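PDB 5IX8: putative sugar ABC transport system, substrate-binding protein, which probably binds a sugar in the periplasm and delivers it to an ABC transporter, as solute-binding proteins of this family do. Local coordinates for residues 20-25 against 51-57; 58-64 against 82-88; 107-112 against 283-287. All coordinates share one frame; numbering follows the deposited sequence.

Interaction 1 of 3, residues 20-25 against 51-57. With EDO (1,2-ethanediol), chain E.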
loop_
_atom_site.group_PDB
_atom_site.type_symbol
_atom_site.label_atom_id
_atom_site.label_comp_id
_atom_site.label_asym_id
_atom_site.label_seq_id
_atom_site.Cartn_x
_atom_site.Cartn_y
_atom_site.Cartn_z
ATOM N N VAL A 20 12.066 -11.286 3.782
ATOM C CA VAL A 20 10.902 -10.444 3.492
ATOM C C VAL A 20 9.640 -11.191 3.894
ATOM O O VAL A 20 9.433 -12.330 3.462
ATOM C CB VAL A 20 10.820 -10.089 1.993
ATOM C CG1 VAL A 20 9.570 -9.213 1.696
ATOM C CG2 VAL A 20 12.114 -9.444 1.500
ATOM N N THR A 21 8.777 -10.548 4.687
ATOM C CA THR A 21 7.426 -11.074 4.871
ATOM C C THR A 21 6.388 -9.979 4.633
ATOM O O THR A 21 6.471 -8.890 5.206
ATOM C CB THR A 21 7.246 -11.715 6.258
ATOM O OG1 THR A 21 5.888 -12.112 6.403
ATOM C CG2 THR A 21 7.638 -10.775 7.400
ATOM N N VAL A 22 5.399 -10.276 3.792
ATOM C CA VAL A 22 4.328 -9.339 3.490
ATOM C C VAL A 22 3.007 -10.034 3.757
ATOM O O VAL A 22 2.971 -11.226 4.056
ATOM C CB VAL A 22 4.392 -8.830 2.039
ATOM C CG1 VAL A 22 5.642 -7.947 1.819
ATOM C CG2 VAL A 22 4.314 -10.016 1.032
ATOM N N VAL A 23 1.902 -9.281 3.637
ATOM C CA VAL A 23 0.605 -9.834 4.024
ATOM C C VAL A 23 0.177 -10.928 3.054
ATOM O O VAL A 23 -0.220 -12.032 3.463
ATOM C CB VAL A 23 -0.472 -8.730 4.111
ATOM C CG1 VAL A 23 -1.818 -9.364 4.545
ATOM C CG2 VAL A 23 -0.040 -7.635 5.091
ATOM N N HIS A 24 0.221 -10.625 1.761
ATOM C CA HIS A 24 -0.274 -11.519 0.730
ATOM C C HIS A 24 0.314 -11.067 -0.602
ATOM O O HIS A 24 0.750 -9.924 -0.761
ATOM C CB HIS A 24 -1.820 -11.535 0.695
ATOM C CG HIS A 24 -2.419 -10.248 0.213
ATOM N ND1 HIS A 24 -2.445 -9.893 -1.121
ATOM C CD2 HIS A 24 -3.010 -9.230 0.882
ATOM C CE1 HIS A 24 -3.018 -8.708 -1.251
ATOM N NE2 HIS A 24 -3.355 -8.276 -0.049
ATOM N N LEU A 25 0.324 -11.975 -1.559
ATOM C CA LEU A 25 0.799 -11.644 -2.900
ATOM C C LEU A 25 -0.319 -11.707 -3.939
ATOM O O LEU A 25 -0.072 -12.087 -5.083
ATOM C CB LEU A 25 1.950 -12.562 -3.317
ATOM C CG LEU A 25 3.199 -12.446 -2.438
ATOM C CD1 LEU A 25 4.184 -13.557 -2.793
ATOM C CD2 LEU A 25 3.845 -11.067 -2.510
ATOM N N VAL A 51 11.136 -14.945 0.710
ATOM C CA VAL A 51 9.941 -14.110 0.722
ATOM C C VAL A 51 8.808 -14.962 1.261
ATOM O O VAL A 51 8.536 -16.049 0.732
ATOM C CB VAL A 51 9.596 -13.568 -0.665
ATOM C CG1 VAL A 51 8.357 -12.708 -0.569
ATOM C CG2 VAL A 51 10.766 -12.779 -1.239
ATOM N N ALA A 52 8.187 -14.506 2.340
ATOM C CA ALA A 52 7.121 -15.243 2.990
ATOM C C ALA A 52 5.873 -14.379 3.037
ATOM O O ALA A 52 5.950 -13.152 2.900
ATOM C CB ALA A 52 7.538 -15.652 4.395
ATOM N N VAL A 53 4.713 -15.025 3.225
ATOM C CA VAL A 53 3.448 -14.296 3.334
ATOM C C VAL A 53 2.719 -14.692 4.603
ATOM O O VAL A 53 2.713 -15.862 5.002
ATOM C CB VAL A 53 2.506 -14.482 2.118
ATOM C CG1 VAL A 53 3.177 -13.977 0.835
ATOM C CG2 VAL A 53 2.008 -15.931 1.971
ATOM N N ALA A 54 2.103 -13.697 5.238
ATOM C CA ALA A 54 1.194 -13.976 6.348
ATOM C C ALA A 54 0.030 -14.830 5.889
ATOM O O ALA A 54 -0.420 -15.723 6.617
ATOM C CB ALA A 54 0.654 -12.669 6.945
ATOM N N GLY A 55 -0.512 -14.514 4.713
ATOM C CA GLY A 55 -1.607 -15.236 4.094
ATOM C C GLY A 55 -2.900 -14.463 4.108
ATOM O O GLY A 55 -3.735 -14.647 3.208
ATOM N N ALA A 56 -3.098 -13.613 5.111
ATOM C CA ALA A 56 -4.334 -12.837 5.208
ATOM C C ALA A 56 -4.094 -11.737 6.220
ATOM O O ALA A 56 -3.233 -11.875 7.088
ATOM C CB ALA A 56 -5.525 -13.701 5.653
ATOM N N TYR A 57 -4.866 -10.654 6.122
ATOM C CA TYR A 57 -4.840 -9.711 7.242
ATOM C C TYR A 57 -5.276 -10.435 8.515
ATOM O O TYR A 57 -6.151 -11.311 8.485
ATOM C CB TYR A 57 -5.742 -8.510 6.977
ATOM C CG TYR A 57 -5.177 -7.655 5.880
ATOM C CD1 TYR A 57 -4.100 -6.801 6.127
ATOM C CD2 TYR A 57 -5.701 -7.710 4.594
ATOM C CE1 TYR A 57 -3.579 -6.019 5.115
ATOM C CE2 TYR A 57 -5.174 -6.936 3.571
ATOM C CZ TYR A 57 -4.109 -6.108 3.832
ATOM O OH TYR A 57 -3.601 -5.326 2.828
HETATM C C1 EDO E . -6.228 -11.024 2.651
HETATM O O1 EDO E . -6.855 -10.885 3.939
HETATM C C2 EDO E . -7.151 -10.484 1.561
HETATM O O2 EDO E . -7.216 -9.063 1.678
HETATM O O HOH W 1 -4.628 -5.660 0.431
#
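Val-23 and Tyr-57 form the apolar centre of this contact. They lie just past the two strands of a beta-alpha-beta unit, strand 17-22, helix 28-43 and strand 47-53, at the edge of the parallel sheet of one lobe in a periplasmic binding protein fold. CG1 of Val-23 stands over the middle of the tyrosine ring, 3.8 Å from the ring centroid of Tyr-57 and 11° off its normal, a CH-pi contact. That methyl is anti to the backbone N of Val-23 (chi1 -179°), which turns it to the ring. A second apolar patch lies on the side of the sheet that carries Val-20, Val-22, Val-51 and Val-53. There CG of Leu-25 meets CG1 of Val-53 at 3.6 Å, and helix 28-43 packs on Val-20, Val-22 and Leu-25.

The strands run roughly parallel. Val-20 O accepts from Ala-52 N, and Ala-52 O takes Val-22 N. Val-22 O then receives Ala-54 N at 2.9 Å. The pairing continues past the strand ends, where Gly-55 N donates to Val-23 O at 2.8 Å. Gly-55 takes a positive phi, a conformation glycine adopts easily.

The polar edge lies at the loop tips. The rings of His-24 and Tyr-57 meet obliquely, with planes 77° apart. Tyr-57 OH also bonds to Tyr-30, and His-24 ND1 to Leu-26 N. An ethanediol, probably from the crystallisation liquor, accepts from Tyr-57 N through O1 at 3.0 Å. A water in the plane of both rings joins them, 2.9 Å from His-24 NE2 and 2.6 Å from Tyr-57 OH.

Interaction 2 of 3, residues 58-64 against 82-88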
loop_
_atom_site.group_PDB
_atom_site.type_symbol
_atom_site.label_atom_id
_atom_site.label_comp_id
_atom_site.label_asym_id
_atom_site.label_seq_id
_atom_site.Cartn_x
_atom_site.Cartn_y
_atom_site.Cartn_z
ATOM N N GLY A 58 -4.617 -10.115 9.625
ATOM C CA GLY A 58 -4.875 -10.784 10.889
ATOM C C GLY A 58 -4.012 -12.000 11.171
ATOM O O GLY A 58 -4.031 -12.487 12.310
ATOM N N ASN A 59 -3.257 -12.503 10.179
ATOM C CA ASN A 59 -2.389 -13.668 10.358
ATOM C C ASN A 59 -1.066 -13.265 11.006
ATOM O O ASN A 59 0.027 -13.425 10.458
ATOM C CB ASN A 59 -2.153 -14.368 9.021
ATOM C CG ASN A 59 -3.309 -15.260 8.640
ATOM O OD1 ASN A 59 -4.341 -15.264 9.333
ATOM N ND2 ASN A 59 -3.153 -16.033 7.565
ATOM N N VAL A 60 -1.187 -12.742 12.225
ATOM C CA VAL A 60 -0.042 -12.159 12.896
ATOM C C VAL A 60 0.916 -13.241 13.403
ATOM O O VAL A 60 2.138 -13.111 13.264
ATOM C CB VAL A 60 -0.570 -11.233 14.004
ATOM C CG1 VAL A 60 0.532 -10.758 14.862
ATOM C CG2 VAL A 60 -1.259 -10.039 13.370
ATOM N N GLN A 61 0.385 -14.337 13.967
ATOM C CA GLN A 61 1.253 -15.407 14.467
ATOM C C GLN A 61 2.088 -16.018 13.349
ATOM O O GLN A 61 3.271 -16.338 13.546
ATOM C CB GLN A 61 0.408 -16.473 15.167
ATOM C CG GLN A 61 -0.156 -16.000 16.523
ATOM C CD GLN A 61 0.952 -15.711 17.546
ATOM O OE1 GLN A 61 1.995 -16.381 17.559
ATOM N NE2 GLN A 61 0.741 -14.702 18.386
ATOM N N GLN A 62 1.494 -16.172 12.157
ATOM C CA GLN A 62 2.242 -16.665 11.006
ATOM C C GLN A 62 3.456 -15.792 10.730
ATOM O O GLN A 62 4.553 -16.301 10.464
ATOM C CB GLN A 62 1.335 -16.713 9.773
ATOM C CG GLN A 62 0.259 -17.804 9.815
ATOM C CD GLN A 62 -1.036 -17.407 10.558
ATOM O OE1 GLN A 62 -1.078 -16.472 11.363
ATOM N NE2 GLN A 62 -2.106 -18.150 10.276
ATOM N N GLN A 63 3.286 -14.470 10.816
ATOM C CA GLN A 63 4.409 -13.579 10.546
ATOM C C GLN A 63 5.416 -13.583 11.679
ATOM O O GLN A 63 6.615 -13.466 11.427
ATOM C CB GLN A 63 3.922 -12.155 10.279
ATOM C CG GLN A 63 3.479 -11.973 8.891
ATOM C CD GLN A 63 3.292 -10.526 8.528
ATOM O OE1 GLN A 63 2.707 -9.739 9.284
ATOM N NE2 GLN A 63 3.770 -10.168 7.364
ATOM N N PHE A 64 4.959 -13.681 12.935
ATOM C CA PHE A 64 5.928 -13.771 14.032
ATOM C C PHE A 64 6.858 -14.956 13.811
ATOM O O PHE A 64 8.078 -14.861 14.024
ATOM C CB PHE A 64 5.220 -13.955 15.375
ATOM C CG PHE A 64 4.419 -12.767 15.852
ATOM C CD1 PHE A 64 4.469 -11.538 15.236
ATOM C CD2 PHE A 64 3.569 -12.939 16.936
ATOM C CE1 PHE A 64 3.739 -10.468 15.720
ATOM C CE2 PHE A 64 2.808 -11.894 17.422
ATOM C CZ PHE A 64 2.893 -10.650 16.826
ATOM N N PRO A 82 3.064 -5.648 7.664
ATOM C CA PRO A 82 2.412 -6.454 8.705
ATOM C C PRO A 82 0.943 -6.747 8.427
ATOM O O PRO A 82 0.225 -5.969 7.800
ATOM C CB PRO A 82 2.561 -5.571 9.955
ATOM C CG PRO A 82 2.437 -4.168 9.387
ATOM C CD PRO A 82 3.170 -4.223 8.041
ATOM N N ALA A 83 0.496 -7.883 8.944
ATOM C CA ALA A 83 -0.901 -8.292 8.814
ATOM C C ALA A 83 -1.824 -7.597 9.811
ATOM O O ALA A 83 -3.042 -7.806 9.767
ATOM C CB ALA A 83 -1.024 -9.804 8.973
ATOM N N ALA A 84 -1.272 -6.819 10.721
ATOM C CA ALA A 84 -2.036 -5.980 11.629
ATOM C C ALA A 84 -1.115 -4.855 12.052
ATOM O O ALA A 84 0.110 -5.000 12.017
ATOM C CB ALA A 84 -2.505 -6.739 12.868
ATOM N N TYR A 85 -1.711 -3.740 12.486
ATOM C CA TYR A 85 -0.892 -2.591 12.872
ATOM C C TYR A 85 -0.108 -2.886 14.142
ATOM O O TYR A 85 1.097 -2.609 14.217
ATOM C CB TYR A 85 -1.761 -1.356 13.068
ATOM C CG TYR A 85 -1.000 -0.074 13.401
ATOM C CD1 TYR A 85 0.019 0.418 12.552
ATOM C CD2 TYR A 85 -1.337 0.683 14.523
ATOM C CE1 TYR A 85 0.682 1.632 12.821
ATOM C CE2 TYR A 85 -0.700 1.879 14.786
ATOM C CZ TYR A 85 0.322 2.354 13.943
ATOM O OH TYR A 85 0.929 3.543 14.250
ATOM N N SER A 86 -0.776 -3.443 15.147
ATOM C CA SER A 86 -0.219 -3.592 16.486
ATOM C C SER A 86 0.198 -5.029 16.773
ATOM O O SER A 86 -0.309 -5.989 16.183
ATOM C CB SER A 86 -1.220 -3.113 17.550
ATOM O OG SER A 86 -1.467 -1.713 17.417
ATOM N N GLY A 87 1.141 -5.155 17.699
ATOM C CA GLY A 87 1.580 -6.433 18.222
ATOM C C GLY A 87 2.963 -6.895 17.779
ATOM O O GLY A 87 3.395 -7.971 18.208
ATOM N N TYR A 88 3.652 -6.146 16.917
ATOM C CA TYR A 88 4.950 -6.555 16.387
ATOM C C TYR A 88 6.123 -5.980 17.161
ATOM O O TYR A 88 7.265 -6.353 16.880
ATOM C CB TYR A 88 5.084 -6.144 14.906
ATOM C CG TYR A 88 4.200 -6.989 14.017
ATOM C CD1 TYR A 88 2.832 -6.759 13.950
ATOM C CD2 TYR A 88 4.732 -8.022 13.250
ATOM C CE1 TYR A 88 2.021 -7.506 13.150
ATOM C CE2 TYR A 88 3.902 -8.799 12.423
ATOM C CZ TYR A 88 2.550 -8.540 12.402
ATOM O OH TYR A 88 1.722 -9.281 11.616
#
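Tyr-88 is packed between Phe-64 on one face and Pro-82 on the other. The phenyl ring of Phe-64 turns its edge to the tyrosine face, a T-shaped pair with centroids of Phe-64 and Tyr-88 5.0 Å apart and planes at 79°. Between the two rings the nearest atoms are CE1 of Phe-64 and CD2 of Tyr-88, 3.6 Å apart. Val-60 comes from the same helix. Its CG2 lies against the hydroxyl end of Tyr-88 and touches CB of Ala-84 at 3.6 Å.

Gln-63 fills the buried polar spot of this tight part. Its chain is extended beyond CG (chi2 -167°), which carries the amide across to the loop. OE1 of Gln-63 accepts Ala-83 N at 2.9 Å, with the donor tilted 35° from the amide plane. The same OE1 lies 2.6 Å from Tyr-88 OH. NE2 of Gln-63 is held by Thr-21 OG1 and Ser-81 O, which fixes the rotation of the amide.

In this periplasmic binding protein fold, 58-64 opens helix 60-73. The loop 82-88 runs from strand 77-80 to helix 89-97. The contact thus joins the start of one helix to the loop leading into the next.

The solvent side is looser. Gly-58 and Gly-87 are exposed there, and Asn-59 barely touches 82-88. ND2 of Asn-59 hydrogen-bonds to Ala-54 O, away from that loop. Gly-58 N still donates to Ala-83 O at 2.8 Å. The one close approach at the Gly-87 rim is CZ of Phe-64, 3.1 Å from Gly-87 O, which meets that ring obliquely.

Interaction 3 of 3, residues 107-112 against 283-287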
loop_
_atom_site.group_PDB
_atom_site.type_symbol
_atom_site.label_atom_id
_atom_site.label_comp_id
_atom_site.label_asym_id
_atom_site.label_seq_id
_atom_site.Cartn_x
_atom_site.Cartn_y
_atom_site.Cartn_z
ATOM N N ILE A 107 3.378 -0.084 4.215
ATOM C CA ILE A 107 2.316 0.328 5.137
ATOM C C ILE A 107 2.890 0.470 6.540
ATOM O O ILE A 107 3.891 -0.168 6.891
ATOM C CB ILE A 107 1.162 -0.690 5.146
ATOM C CG1 ILE A 107 1.741 -2.123 5.138
ATOM C CG2 ILE A 107 0.259 -0.451 3.916
ATOM C CD1 ILE A 107 0.769 -3.154 5.663
ATOM N N PRO A 108 2.266 1.323 7.373
ATOM C CA PRO A 108 2.803 1.572 8.720
ATOM C C PRO A 108 2.713 0.344 9.627
ATOM O O PRO A 108 1.782 -0.464 9.531
ATOM C CB PRO A 108 1.890 2.669 9.277
ATOM C CG PRO A 108 1.155 3.223 8.145
ATOM C CD PRO A 108 1.087 2.157 7.079
ATOM N N VAL A 109 3.675 0.225 10.546
ATOM C CA VAL A 109 3.569 -0.746 11.628
ATOM C C VAL A 109 3.795 -0.021 12.957
ATOM O O VAL A 109 4.571 0.945 13.053
ATOM C CB VAL A 109 4.549 -1.933 11.414
ATOM C CG1 VAL A 109 5.990 -1.478 11.410
ATOM C CG2 VAL A 109 4.325 -3.049 12.421
ATOM N N ASN A 110 3.107 -0.495 14.000
ATOM C CA ASN A 110 3.118 0.167 15.304
ATOM C C ASN A 110 4.295 -0.322 16.149
ATOM O O ASN A 110 4.138 -1.034 17.147
ATOM C CB ASN A 110 1.796 -0.096 16.004
ATOM C CG ASN A 110 1.554 0.836 17.147
ATOM O OD1 ASN A 110 2.206 1.880 17.281
ATOM N ND2 ASN A 110 0.624 0.455 18.007
ATOM N N SER A 111 5.493 0.082 15.751
ATOM C CA SER A 111 6.682 -0.243 16.538
ATOM C C SER A 111 7.719 0.843 16.331
ATOM O O SER A 111 8.155 1.062 15.199
ATOM C CB SER A 111 7.269 -1.602 16.145
ATOM O OG SER A 111 8.530 -1.794 16.749
ATOM N N ASP A 112 8.140 1.499 17.421
ATOM C CA ASP A 112 9.186 2.513 17.280
ATOM C C ASP A 112 10.587 1.928 17.276
ATOM O O ASP A 112 11.562 2.699 17.328
ATOM C CB ASP A 112 9.058 3.590 18.366
ATOM C CG ASP A 112 9.224 3.039 19.777
ATOM O OD1 ASP A 112 9.706 1.917 19.967
ATOM O OD2 ASP A 112 8.881 3.771 20.724
ATOM N N SER A 283 1.526 7.926 13.452
ATOM C CA SER A 283 1.191 6.606 12.920
ATOM C C SER A 283 2.392 5.840 12.400
ATOM O O SER A 283 2.300 4.610 12.238
ATOM C CB SER A 283 0.176 6.728 11.783
ATOM O OG SER A 283 -1.060 7.202 12.302
ATOM N N VAL A 284 3.485 6.538 12.083
ATOM C CA VAL A 284 4.657 5.899 11.484
ATOM C C VAL A 284 5.842 6.215 12.389
ATOM O O VAL A 284 6.589 7.165 12.121
ATOM C CB VAL A 284 4.881 6.363 10.038
ATOM C CG1 VAL A 284 5.978 5.530 9.394
ATOM C CG2 VAL A 284 3.584 6.189 9.247
ATOM N N PRO A 285 6.041 5.488 13.486
ATOM C CA PRO A 285 6.943 5.960 14.548
ATOM C C PRO A 285 8.401 5.615 14.315
ATOM O O PRO A 285 9.088 5.117 15.209
ATOM C CB PRO A 285 6.392 5.265 15.797
ATOM C CG PRO A 285 5.863 3.931 15.229
ATOM C CD PRO A 285 5.258 4.301 13.886
ATOM N N TYR A 286 8.898 5.925 13.123
ATOM C CA TYR A 286 10.278 5.652 12.741
ATOM C C TYR A 286 10.609 6.498 11.525
ATOM O O TYR A 286 9.706 6.971 10.827
ATOM C CB TYR A 286 10.493 4.140 12.434
ATOM C CG TYR A 286 9.352 3.505 11.672
ATOM C CD1 TYR A 286 9.293 3.558 10.267
ATOM C CD2 TYR A 286 8.326 2.832 12.354
ATOM C CE1 TYR A 286 8.229 2.967 9.576
ATOM C CE2 TYR A 286 7.258 2.245 11.662
ATOM C CZ TYR A 286 7.219 2.300 10.282
ATOM O OH TYR A 286 6.142 1.716 9.615
ATOM N N PRO A 287 11.889 6.725 11.259
ATOM C CA PRO A 287 12.272 7.462 10.044
ATOM C C PRO A 287 11.799 6.717 8.813
ATOM O O PRO A 287 11.869 5.493 8.764
ATOM C CB PRO A 287 13.799 7.475 10.109
ATOM C CG PRO A 287 14.114 7.213 11.561
ATOM C CD PRO A 287 13.067 6.266 12.022
HETATM O O HOH W 2 11.662 5.427 16.015
#
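Tyr-286 meets the backbone of 107-112 in a buried contact between two loops. The first follows strand 101-105, and the second leads into strand 288-290, which is an outermost strand of the same parallel sheet. The two loops are 171 residues apart in the chain. The contact therefore brings a late part of the chain back onto the lobe of this periplasmic binding protein that holds the early strands.

The tyrosine reaches the other loop with its hydroxyl end and one edge. Val-109 N donates to Tyr-286 OH at 3.0 Å, with an angle of 157° at the hydrogen. Tyr-286 OH has a second partner in Ser-104 OG, so two bonds grip the buried hydroxyl. CG of Tyr-286 sits between its own backbone N and carbonyl carbon (chi1 40°), which directs the ring at 107-112. Its edge then faces two carbonyls: CE2 of Tyr-286 is 3.3 Å from Val-109 O, and CD2 of Tyr-286 is 3.4 Å from Ser-111 O. CG1 of Val-109 lies near CE2 and OH of Tyr-286, out of the ring plane.

Two prolines pack the loops together elsewhere in the contact. CD of Pro-285 lies 3.5 Å from Val-109 O, while its CG rests against Ser-111 O. Pro-108 CB meets Val-284 CG2 at 3.9 Å and also packs on Ser-283 O. Asn-110 and Pro-285 are each the centre of an inverse gamma turn. At the exposed end, CA of Asp-112 approaches Pro-285 O at 3.3 Å in a CH...O contact. A water bridges Pro-285 O and Asp-112 O.

Helix 154-168, which follows strand 142-145 of the other lobe's sheet, borders one side, with Trp-154 on Pro-108 and Leu-157 on Ser-283. Helix 89-97 borders it through Val-92 on Ser-111, and Pro-287 continues by a backbone bond to Gly-117 of strand 116-119.

Interactions 1 and 2 are partly buried, and interaction 3 is mostly buried. Each has at least one segment at or beyond the C-terminal end of a strand of one parallel sheet. Interaction 1 pairs two of its strands by regular backbone bonds. Interaction 2 has no strand pairing and relies on an aromatic pair and a glutamine amide. Interaction 3 joins loops through a tyrosine hydroxyl and proline packing. Interactions 1 and 2 follow each other in the chain and touch through side chains at the start of helix 60-73. Tyr-85 links interaction 2 to interaction 3, through Ser-283 O and the backbone of Asn-110. Interactions 1 and 3 do not touch; their centres are about 18 Å apart.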